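Local coordinates for protein ureidoglycolate hydrolase (Arabidopsis thaliana, PDB 4PXB) that hydrolyses (S)-ureidoglycolate to glyoxylate, ammonium and carbon dioxide, using two manganese ions per subunit, in the breakdown of purines, at residues G19-I24 and G100-V105; T89-D94 and E206-Q211; D94-S99 and S136-R141. The protein carries 1 engineered substitution. All coordinates share one frame; numbering follows the deposited sequence.

Contact 1 (G19-I24 and G100-V105). With MN (manganese (II) ion), chain C; MN (manganese (II) ion), chain D; UGC ((2S)-(carbamoylamino)(hydroxy)ethanoic acid), chain E.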
loop_
_atom_site.group_PDB
_atom_site.type_symbol
_atom_site.label_atom_id
_atom_site.label_comp_id
_atom_site.label_asym_id
_atom_site.label_seq_id
_atom_site.Cartn_x
_atom_site.Cartn_y
_atom_site.Cartn_z
ATOM N N GLY A 19 -36.112 -8.947 -13.206
ATOM C CA GLY A 19 -36.232 -8.174 -11.980
ATOM C C GLY A 19 -35.097 -8.497 -11.020
ATOM O O GLY A 19 -34.527 -7.605 -10.394
ATOM N N LEU A 20 -34.786 -9.782 -10.889
ATOM C CA LEU A 20 -33.652 -10.206 -10.085
ATOM C C LEU A 20 -32.356 -9.598 -10.620
ATOM O O LEU A 20 -31.514 -9.126 -9.839
ATOM C CB LEU A 20 -33.565 -11.729 -10.080
ATOM C CG LEU A 20 -32.376 -12.341 -9.337
ATOM C CD1 LEU A 20 -32.299 -11.813 -7.899
ATOM C CD2 LEU A 20 -32.494 -13.859 -9.353
ATOM N N GLN A 21 -32.183 -9.615 -11.939
ATOM C CA GLN A 21 -31.013 -8.969 -12.534
ATOM C C GLN A 21 -30.968 -7.479 -12.207
ATOM O O GLN A 21 -29.905 -6.946 -11.885
ATOM C CB GLN A 21 -30.968 -9.138 -14.053
ATOM C CG GLN A 21 -29.747 -8.463 -14.671
ATOM C CD GLN A 21 -28.460 -9.158 -14.273
ATOM O OE1 GLN A 21 -28.393 -10.392 -14.261
ATOM N NE2 GLN A 21 -27.432 -8.377 -13.927
ATOM N N ASN A 22 -32.115 -6.805 -12.303
ATOM C CA ASN A 22 -32.173 -5.387 -11.946
ATOM C C ASN A 22 -31.700 -5.117 -10.510
ATOM O O ASN A 22 -31.008 -4.128 -10.251
ATOM C CB ASN A 22 -33.584 -4.821 -12.171
ATOM C CG ASN A 22 -33.940 -4.706 -13.653
ATOM O OD1 ASN A 22 -33.055 -4.670 -14.514
ATOM N ND2 ASN A 22 -35.238 -4.648 -13.956
ATOM N N GLN A 23 -32.071 -5.991 -9.578
ATOM C CA GLN A 23 -31.668 -5.811 -8.187
ATOM C C GLN A 23 -30.169 -6.057 -8.005
ATOM O O GLN A 23 -29.523 -5.392 -7.192
ATOM C CB GLN A 23 -32.475 -6.721 -7.262
ATOM C CG GLN A 23 -33.972 -6.431 -7.265
ATOM C CD GLN A 23 -34.761 -7.492 -6.516
ATOM O OE1 GLN A 23 -34.309 -8.630 -6.382
ATOM N NE2 GLN A 23 -35.944 -7.125 -6.023
ATOM N N ILE A 24 -29.623 -7.018 -8.752
ATOM C CA ILE A 24 -28.179 -7.256 -8.760
ATOM C C ILE A 24 -27.468 -5.989 -9.208
ATOM O O ILE A 24 -26.496 -5.554 -8.585
ATOM C CB ILE A 24 -27.798 -8.422 -9.713
ATOM C CG1 ILE A 24 -28.253 -9.766 -9.132
ATOM C CG2 ILE A 24 -26.292 -8.435 -9.996
ATOM C CD1 ILE A 24 -27.205 -10.441 -8.270
ATOM N N GLY A 100 -16.549 -8.620 -8.276
ATOM C CA GLY A 100 -17.744 -8.672 -9.105
ATOM C C GLY A 100 -19.041 -8.392 -8.367
ATOM O O GLY A 100 -19.028 -8.036 -7.173
ATOM N N LYS A 101 -20.155 -8.544 -9.086
ATOM C CA LYS A 101 -21.482 -8.202 -8.588
ATOM C C LYS A 101 -22.285 -9.418 -8.127
ATOM O O LYS A 101 -23.418 -9.252 -7.648
ATOM C CB LYS A 101 -22.321 -7.527 -9.698
ATOM C CG LYS A 101 -21.666 -6.374 -10.428
ATOM C CD LYS A 101 -22.643 -5.737 -11.433
ATOM C CE LYS A 101 -23.110 -6.712 -12.504
ATOM N NZ LYS A 101 -23.935 -6.041 -13.566
ATOM N N TYR A 102 -21.741 -10.628 -8.289
ATOM C CA TYR A 102 -22.548 -11.851 -8.096
ATOM C C TYR A 102 -22.147 -12.700 -6.890
ATOM O O TYR A 102 -22.974 -13.397 -6.288
ATOM C CB TYR A 102 -22.498 -12.726 -9.363
ATOM C CG TYR A 102 -23.055 -12.044 -10.591
ATOM C CD1 TYR A 102 -24.375 -12.256 -10.994
ATOM C CD2 TYR A 102 -22.269 -11.175 -11.345
ATOM C CE1 TYR A 102 -24.885 -11.620 -12.117
ATOM C CE2 TYR A 102 -22.778 -10.539 -12.467
ATOM C CZ TYR A 102 -24.084 -10.769 -12.851
ATOM O OH TYR A 102 -24.592 -10.128 -13.962
ATOM N N ASP A 103 -20.866 -12.656 -6.549
ATOM C CA ASP A 103 -20.359 -13.354 -5.378
ATOM C C ASP A 103 -21.147 -12.937 -4.129
ATOM O O ASP A 103 -21.203 -11.749 -3.795
ATOM C CB ASP A 103 -18.884 -12.976 -5.231
ATOM C CG ASP A 103 -18.206 -13.676 -4.101
ATOM O OD1 ASP A 103 -18.803 -14.580 -3.503
ATOM O OD2 ASP A 103 -17.062 -13.322 -3.823
ATOM N N GLY A 104 -21.777 -13.908 -3.466
ATOM C CA GLY A 104 -22.540 -13.651 -2.252
ATOM C C GLY A 104 -23.931 -13.114 -2.548
ATOM O O GLY A 104 -24.931 -13.657 -2.079
ATOM N N VAL A 105 -23.986 -12.041 -3.334
ATOM C CA VAL A 105 -25.235 -11.336 -3.610
ATOM C C VAL A 105 -26.321 -12.238 -4.200
ATOM O O VAL A 105 -27.509 -12.110 -3.855
ATOM C CB VAL A 105 -24.980 -10.159 -4.568
ATOM C CG1 VAL A 105 -26.289 -9.433 -4.893
ATOM C CG2 VAL A 105 -23.965 -9.193 -3.956
HETATM MN MN MN C . -19.029 -15.636 -1.555
HETATM MN MN MN D . -15.719 -14.043 -2.204
HETATM O O3 UGC E . -11.803 -16.432 -0.679
HETATM C C3 UGC E . -12.941 -16.957 -0.656
HETATM O O4 UGC E . -13.083 -18.228 -0.574
HETATM C C2 UGC E . -14.145 -16.109 -0.840
HETATM O O2 UGC E . -14.137 -14.843 -0.325
HETATM N N2 UGC E . -15.353 -16.811 -0.526
HETATM C C1 UGC E . -15.984 -16.978 -1.805
HETATM O O1 UGC E . -15.380 -16.516 -2.777
HETATM N N1 UGC E . -17.244 -17.644 -1.957
HETATM O O HOH W 1 -24.729 -6.989 -6.893
HETATM O O HOH W 2 -19.433 -17.097 0.208
HETATM O O HOH W 3 -16.989 -14.787 -0.304
#

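Contact 2 (T89-D94 and E206-Q211). With MN (manganese (II) ion), chain C; UGC ((2S)-(carbamoylamino)(hydroxy)ethanoic acid), chain E.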
loop_
_atom_site.group_PDB
_atom_site.type_symbol
_atom_site.label_atom_id
_atom_site.label_comp_id
_atom_site.label_asym_id
_atom_site.label_seq_id
_atom_site.Cartn_x
_atom_site.Cartn_y
_atom_site.Cartn_z
ATOM N N THR A 89 -31.466 -20.128 5.029
ATOM C CA THR A 89 -30.688 -19.969 3.810
ATOM C C THR A 89 -30.139 -18.554 3.751
ATOM O O THR A 89 -30.753 -17.626 4.278
ATOM C CB THR A 89 -31.528 -20.260 2.542
ATOM O OG1 THR A 89 -30.701 -20.130 1.375
ATOM C CG2 THR A 89 -32.696 -19.286 2.428
ATOM N N GLY A 90 -28.978 -18.376 3.134
ATOM C CA GLY A 90 -28.464 -17.029 2.987
ATOM C C GLY A 90 -27.018 -16.955 2.566
ATOM O O GLY A 90 -26.377 -17.981 2.315
ATOM N N SER A 91 -26.506 -15.731 2.491
ATOM C CA SER A 91 -25.153 -15.504 2.026
ATOM C C SER A 91 -24.711 -14.110 2.458
ATOM O O SER A 91 -25.294 -13.519 3.368
ATOM C CB SER A 91 -25.089 -15.651 0.503
ATOM O OG SER A 91 -23.763 -15.900 0.075
ATOM N N HIS A 92 -23.686 -13.576 1.806
ATOM C CA HIS A 92 -23.136 -12.296 2.229
ATOM C C HIS A 92 -23.288 -11.286 1.105
ATOM O O HIS A 92 -23.589 -11.656 -0.027
ATOM C CB HIS A 92 -21.660 -12.481 2.545
ATOM C CG HIS A 92 -20.849 -12.858 1.353
ATOM N ND1 HIS A 92 -20.086 -11.938 0.651
ATOM C CD2 HIS A 92 -20.692 -14.037 0.710
ATOM C CE1 HIS A 92 -19.493 -12.544 -0.361
ATOM N NE2 HIS A 92 -19.845 -13.819 -0.343
ATOM N N ILE A 93 -23.095 -10.006 1.400
ATOM C CA ILE A 93 -23.103 -9.020 0.327
ATOM C C ILE A 93 -21.846 -8.162 0.310
ATOM O O ILE A 93 -21.703 -7.285 -0.549
ATOM C CB ILE A 93 -24.346 -8.103 0.368
ATOM C CG1 ILE A 93 -24.364 -7.281 1.664
ATOM C CG2 ILE A 93 -25.629 -8.923 0.158
ATOM C CD1 ILE A 93 -25.509 -6.267 1.718
ATOM N N ASP A 94 -20.927 -8.399 1.240
ATOM C CA ASP A 94 -19.676 -7.651 1.175
ATOM C C ASP A 94 -18.850 -8.125 -0.020
ATOM O O ASP A 94 -19.037 -9.252 -0.503
ATOM C CB ASP A 94 -18.891 -7.643 2.502
ATOM C CG ASP A 94 -18.456 -9.024 2.966
ATOM O OD1 ASP A 94 -19.120 -10.027 2.636
ATOM O OD2 ASP A 94 -17.449 -9.098 3.712
ATOM N N GLU A 206 -27.022 -22.630 1.141
ATOM C CA GLU A 206 -26.504 -21.415 0.529
ATOM C C GLU A 206 -26.461 -21.572 -0.980
ATOM O O GLU A 206 -25.841 -22.503 -1.494
ATOM C CB GLU A 206 -25.113 -21.082 1.073
ATOM C CG GLU A 206 -24.478 -19.828 0.471
ATOM C CD GLU A 206 -23.257 -19.343 1.250
ATOM O OE1 GLU A 206 -22.735 -20.103 2.105
ATOM O OE2 GLU A 206 -22.809 -18.195 1.006
ATOM N N LEU A 207 -27.141 -20.672 -1.692
ATOM C CA LEU A 207 -27.028 -20.608 -3.148
ATOM C C LEU A 207 -25.840 -19.703 -3.490
ATOM O O LEU A 207 -25.672 -18.638 -2.890
ATOM C CB LEU A 207 -28.340 -20.062 -3.743
ATOM C CG LEU A 207 -28.365 -19.612 -5.208
ATOM C CD1 LEU A 207 -28.174 -20.799 -6.151
ATOM C CD2 LEU A 207 -29.670 -18.860 -5.527
ATOM N N HIS A 208 -24.994 -20.125 -4.429
ATOM C CA HIS A 208 -23.794 -19.356 -4.725
ATOM C C HIS A 208 -23.304 -19.628 -6.143
ATOM O O HIS A 208 -23.462 -20.743 -6.645
ATOM C CB HIS A 208 -22.693 -19.722 -3.716
ATOM C CG HIS A 208 -21.632 -18.671 -3.572
ATOM N ND1 HIS A 208 -20.699 -18.421 -4.549
ATOM C CD2 HIS A 208 -21.371 -17.819 -2.555
ATOM C CE1 HIS A 208 -19.892 -17.448 -4.139
ATOM N NE2 HIS A 208 -20.282 -17.072 -2.938
ATOM N N ILE A 209 -22.711 -18.632 -6.801
ATOM C CA ILE A 209 -22.083 -18.918 -8.091
ATOM C C ILE A 209 -20.951 -19.910 -7.853
ATOM O O ILE A 209 -20.344 -19.915 -6.780
ATOM C CB ILE A 209 -21.551 -17.649 -8.814
ATOM C CG1 ILE A 209 -20.518 -16.909 -7.951
ATOM C CG2 ILE A 209 -22.689 -16.738 -9.179
ATOM C CD1 ILE A 209 -19.684 -15.892 -8.751
ATOM N N GLU A 210 -20.670 -20.753 -8.845
ATOM C CA GLU A 210 -19.646 -21.785 -8.698
ATOM C C GLU A 210 -18.261 -21.251 -8.357
ATOM O O GLU A 210 -17.556 -21.853 -7.538
ATOM C CB GLU A 210 -19.542 -22.647 -9.966
ATOM C CG GLU A 210 -18.494 -23.747 -9.820
ATOM C CD GLU A 210 -18.186 -24.454 -11.124
ATOM O OE1 GLU A 210 -19.087 -24.542 -11.987
ATOM O OE2 GLU A 210 -17.041 -24.929 -11.286
ATOM N N GLN A 211 -17.873 -20.136 -8.987
ATOM C CA GLN A 211 -16.499 -19.618 -8.899
ATOM C C GLN A 211 -15.505 -20.624 -9.481
ATOM O O GLN A 211 -14.349 -20.724 -9.053
ATOM C CB GLN A 211 -16.125 -19.194 -7.468
ATOM C CG GLN A 211 -17.135 -18.225 -6.874
ATOM C CD GLN A 211 -16.863 -17.876 -5.419
ATOM O OE1 GLN A 211 -16.919 -18.732 -4.532
ATOM N NE2 GLN A 211 -16.574 -16.606 -5.170
HETATM MN MN MN C . -19.029 -15.636 -1.555
HETATM O O3 UGC E . -11.803 -16.432 -0.679
HETATM C C3 UGC E . -12.941 -16.957 -0.656
HETATM O O4 UGC E . -13.083 -18.228 -0.574
HETATM C C2 UGC E . -14.145 -16.109 -0.840
HETATM O O2 UGC E . -14.137 -14.843 -0.325
HETATM N N2 UGC E . -15.353 -16.811 -0.526
HETATM C C1 UGC E . -15.984 -16.978 -1.805
HETATM O O1 UGC E . -15.380 -16.516 -2.777
HETATM N N1 UGC E . -17.244 -17.644 -1.957
HETATM O O HOH W 4 -28.943 -18.607 -0.378
HETATM O O HOH W 5 -24.143 -16.299 -2.904
HETATM O O HOH W 2 -19.433 -17.097 0.208
HETATM O O HOH W 3 -16.989 -14.787 -0.304
#

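Contact 3 (D94-S99 and S136-R141). Engineered in segment 136-141: A137 (natural residue Glu). With MN (manganese (II) ion), chain D; UGC ((2S)-(carbamoylamino)(hydroxy)ethanoic acid), chain E.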
loop_
_atom_site.group_PDB
_atom_site.type_symbol
_atom_site.label_atom_id
_atom_site.label_comp_id
_atom_site.label_asym_id
_atom_site.label_seq_id
_atom_site.Cartn_x
_atom_site.Cartn_y
_atom_site.Cartn_z
ATOM N N ASP A 94 -20.927 -8.399 1.240
ATOM C CA ASP A 94 -19.676 -7.651 1.175
ATOM C C ASP A 94 -18.850 -8.125 -0.020
ATOM O O ASP A 94 -19.037 -9.252 -0.503
ATOM C CB ASP A 94 -18.891 -7.643 2.502
ATOM C CG ASP A 94 -18.456 -9.024 2.966
ATOM O OD1 ASP A 94 -19.120 -10.027 2.636
ATOM O OD2 ASP A 94 -17.449 -9.098 3.712
ATOM N N ALA A 95 -17.991 -7.240 -0.520
ATOM C CA ALA A 95 -17.219 -7.482 -1.738
ATOM C C ALA A 95 -15.797 -7.009 -1.542
ATOM O O ALA A 95 -15.567 -5.865 -1.121
ATOM C CB ALA A 95 -17.835 -6.731 -2.916
ATOM N N ILE A 96 -14.835 -7.863 -1.868
ATOM C CA ILE A 96 -13.431 -7.465 -1.750
ATOM C C ILE A 96 -13.123 -6.417 -2.823
ATOM O O ILE A 96 -13.863 -6.311 -3.813
ATOM C CB ILE A 96 -12.468 -8.676 -1.844
ATOM C CG1 ILE A 96 -12.401 -9.229 -3.272
ATOM C CG2 ILE A 96 -12.859 -9.762 -0.860
ATOM C CD1 ILE A 96 -11.499 -10.467 -3.368
ATOM N N PRO A 97 -12.044 -5.625 -2.632
ATOM C CA PRO A 97 -11.728 -4.550 -3.585
ATOM C C PRO A 97 -11.668 -5.002 -5.041
ATOM O O PRO A 97 -11.014 -6.011 -5.355
ATOM C CB PRO A 97 -10.338 -4.088 -3.136
ATOM C CG PRO A 97 -10.342 -4.334 -1.661
ATOM C CD PRO A 97 -11.115 -5.618 -1.483
ATOM N N TYR A 98 -12.355 -4.254 -5.904
ATOM C CA TYR A 98 -12.364 -4.505 -7.346
ATOM C C TYR A 98 -12.797 -5.918 -7.712
ATOM O O TYR A 98 -12.136 -6.599 -8.494
ATOM C CB TYR A 98 -10.999 -4.175 -7.951
ATOM C CG TYR A 98 -10.729 -2.695 -7.917
ATOM C CD1 TYR A 98 -11.133 -1.878 -8.961
ATOM C CD2 TYR A 98 -10.102 -2.109 -6.825
ATOM C CE1 TYR A 98 -10.900 -0.519 -8.933
ATOM C CE2 TYR A 98 -9.864 -0.747 -6.785
ATOM C CZ TYR A 98 -10.271 0.042 -7.844
ATOM O OH TYR A 98 -10.038 1.396 -7.817
ATOM N N SER A 99 -13.928 -6.342 -7.163
ATOM C CA SER A 99 -14.463 -7.664 -7.461
ATOM C C SER A 99 -15.769 -7.541 -8.245
ATOM O O SER A 99 -16.064 -6.473 -8.807
ATOM C CB SER A 99 -14.672 -8.437 -6.170
ATOM O OG SER A 99 -15.540 -7.716 -5.299
ATOM N N SER A 136 -20.781 -10.312 7.220
ATOM C CA SER A 136 -19.599 -10.224 6.358
ATOM C C SER A 136 -19.031 -11.619 6.160
ATOM O O SER A 136 -18.972 -12.401 7.115
ATOM C CB SER A 136 -18.524 -9.347 7.021
ATOM O OG SER A 136 -17.257 -9.520 6.401
ATOM N N ALA A 137 -18.617 -11.945 4.939
ATOM C CA ALA A 137 -17.892 -13.191 4.711
ATOM C C ALA A 137 -16.429 -12.925 4.354
ATOM O O ALA A 137 -15.567 -13.787 4.571
ATOM C CB ALA A 137 -18.565 -14.026 3.629
ATOM N N GLU A 138 -16.137 -11.734 3.831
ATOM C CA GLU A 138 -14.790 -11.448 3.333
ATOM C C GLU A 138 -13.870 -10.919 4.428
ATOM O O GLU A 138 -14.316 -10.200 5.327
ATOM C CB GLU A 138 -14.845 -10.441 2.189
ATOM C CG GLU A 138 -15.787 -10.843 1.060
ATOM C CD GLU A 138 -15.253 -11.999 0.218
ATOM O OE1 GLU A 138 -14.294 -12.704 0.626
ATOM O OE2 GLU A 138 -15.813 -12.210 -0.875
ATOM N N PRO A 139 -12.578 -11.265 4.346
ATOM C CA PRO A 139 -11.616 -10.927 5.405
ATOM C C PRO A 139 -11.004 -9.541 5.218
ATOM O O PRO A 139 -10.070 -9.197 5.928
ATOM C CB PRO A 139 -10.530 -11.994 5.229
ATOM C CG PRO A 139 -10.523 -12.250 3.728
ATOM C CD PRO A 139 -11.980 -12.109 3.288
ATOM N N THR A 140 -11.545 -8.753 4.294
ATOM C CA THR A 140 -10.942 -7.484 3.877
ATOM C C THR A 140 -10.617 -6.513 5.004
ATOM O O THR A 140 -9.505 -5.963 5.055
ATOM C CB THR A 140 -11.854 -6.771 2.874
ATOM O OG1 THR A 140 -12.175 -7.689 1.821
ATOM C CG2 THR A 140 -11.180 -5.505 2.296
ATOM N N ARG A 141 -11.570 -6.283 5.903
ATOM C CA ARG A 141 -11.376 -5.216 6.887
ATOM C C ARG A 141 -10.526 -5.620 8.083
ATOM O O ARG A 141 -9.577 -4.916 8.431
ATOM C CB ARG A 141 -12.707 -4.645 7.390
ATOM C CG ARG A 141 -12.487 -3.428 8.291
ATOM C CD ARG A 141 -13.740 -2.585 8.484
ATOM N NE ARG A 141 -13.407 -1.317 9.123
ATOM C CZ ARG A 141 -14.238 -0.284 9.241
ATOM N NH1 ARG A 141 -15.476 -0.358 8.762
ATOM N NH2 ARG A 141 -13.823 0.831 9.834
HETATM MN MN MN D . -15.719 -14.043 -2.204
HETATM O O3 UGC E . -11.803 -16.432 -0.679
HETATM C C3 UGC E . -12.941 -16.957 -0.656
HETATM O O4 UGC E . -13.083 -18.228 -0.574
HETATM C C2 UGC E . -14.145 -16.109 -0.840
HETATM O O2 UGC E . -14.137 -14.843 -0.325
HETATM N N2 UGC E . -15.353 -16.811 -0.526
HETATM C C1 UGC E . -15.984 -16.978 -1.805
HETATM O O1 UGC E . -15.380 -16.516 -2.777
HETATM N N1 UGC E . -17.244 -17.644 -1.957
HETATM O O HOH W 6 -14.743 -6.636 1.554
HETATM O O HOH W 7 -15.692 -10.325 -2.783
HETATM O O HOH W 3 -16.989 -14.787 -0.304
#

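Contact 1 (G19-I24 and G100-V105)
The Y102 ring receives I24 on one face: methyl CG2 stands 4.1 Å above the ring plane, displaced toward the rim beside CE1. The Q21 side chain crosses the tyrosine at about a right angle, its amide plane 51° from the ring, and Q21 NE2 gives Y102 OH a weak hydrogen bond of 3.3 Å. That amide nitrogen is also held by D25, whose carboxylate forms a salt bridge with K101 NZ, so one acid secures two polar ends of the contact.

I24 serves two partners by dividing its branches. With CG1 beside the backbone N (chi1 -71°), CG2 falls anti to it and lies against the tyrosine face, while the other branch carries CD1 to within 3.6 Å of V105 CG1. Beside these apolar contacts a water donates to both backbone carbonyls, at 2.8 Å to I24 O and 2.7 Å to K101 O.

The same loop carries D103, which bridges the two manganese ions, OD1 binding one and OD2 the other, each at 2.2 Å. This shared carboxylate is the signature of the co-catalytic metal centre of M20 enzymes. The backbone N of D103 and that of Y102 are both hydrogen-bonded to E406 OE1. Helix 17-28 thus packs against the loop leading into helix 105-120, where I24 touches V106, while M413 of helix 410-429 meets both Q21 and Y102.

Contact 2 (T89-D94 and E206-Q211)
E206 reaches across to G90 and S91 through almost every atom of its side chain. CB lies 3.6 Å from G90 O, and CG approaches the same oxygen more closely, at 3.2 Å; this buried carbonyl has no hydrogen-bond partner in the model and is met here by aliphatic carbon. With CG anti to the backbone N and the chain extended beyond it, the carboxylate is carried past the glycine to S91. There S91 OG donates to E206 OE2 at 2.7 Å, arriving on the anti side and 17° out of the carboxylate plane. The other oxygen, OE1, is hydrogen-bonded to S380 OG, so the carboxylate is tethered at both ends.

Two waters join side-chain hydroxyls of one strand to the backbone of L207 in the other: T89 OG1, itself hydrogen-bonded to L205 O, to L207 N, and S91 OG to L207 O. Beyond S91 the chains converge on the catalytic manganese, bound by H92 NE2 at 2.3 Å and H208 NE2 at 2.4 Å. Each imidazole turns its ND1 away from the metal. That of H208 donates to I209 O at 2.7 Å, nearly straight at 169° and close to the ring plane, which fixes the ring's rotation; that of H92 has weak bonds to the carboxylate and carbonyl of D94. Further on, the amide of Q211 grips the substrate's carbamoyl group, NE2 giving UGC O1 a hydrogen bond of 2.7 Å and OE1 accepting a weak one from UGC N1.

Strands 86-91 and 201-209 pair in parallel, though their short segments here are 37° apart; the former also pairs with strand 129-133 and the latter with strand 389-394, and helix 105-120 packs on them through V108 and V106.

Contact 3 (D94-S99 and S136-R141)
D94 directs its carboxylate into the loop S136-E138. Its CG lies between the backbone N and the carbonyl carbon (chi1 62°), which aims both oxygens at the facing backbone. A137 N meets D94 OD1 at 3.0 Å in an almost linear bond (177°), and E138 N meets D94 OD2 at 2.9 Å; both N-H groups come on the syn side. S136 OG adds a bond of 2.7 Å to D94 OD2 from well above the carboxylate plane (47°), so this oxygen is gripped twice. A137 is engineered, naturally Glu.

E138 sets CG beside its backbone N, anti to the carbonyl carbon, and turns again at chi2; its CD comes 3.4 Å from I96 CG2, the two side chains crossing at about a right angle. The bend delivers OE2 to the second manganese at 2.3 Å, one terminal ligand of the two-metal centre of this M20 hydrolase, while OE1 is hydrogen-bonded to N294 ND2 of the second subunit. A water accepts from I96 N and donates to E138 OE2.

Further on, Y98 and S99 both face V38 in a G1 beta bulge. I96 CG2, likewise anti to the carbonyl carbon, also meets T140 OG1 at 3.5 Å; T140 sets this hydroxyl anti to its carbonyl carbon and CG2 anti to the backbone N, bringing the methyl tip to tip with P97 CD at 3.8 Å.

How the contacts relate
All three contacts are buried, yet they differ in depth: contacts 2 and 3 lie about 8 Å from the chain centre, contact 1 about 16 Å. They converge on the same dinuclear site, most of whose protein ligands they supply, H402 coming from elsewhere; contact 1 supplies the acid common to both metals, contact 2 histidines for one and contact 3 a glutamate for the other. One water bound to both ions belongs to all three. Chemistry follows position: largely apolar helix-to-loop packing in contact 1, polar and water-bridged strands in contact 2, and a carboxylate holding backbone N-H groups in contact 3, which adjoins the second subunit. D94 belongs to both contacts 2 and 3.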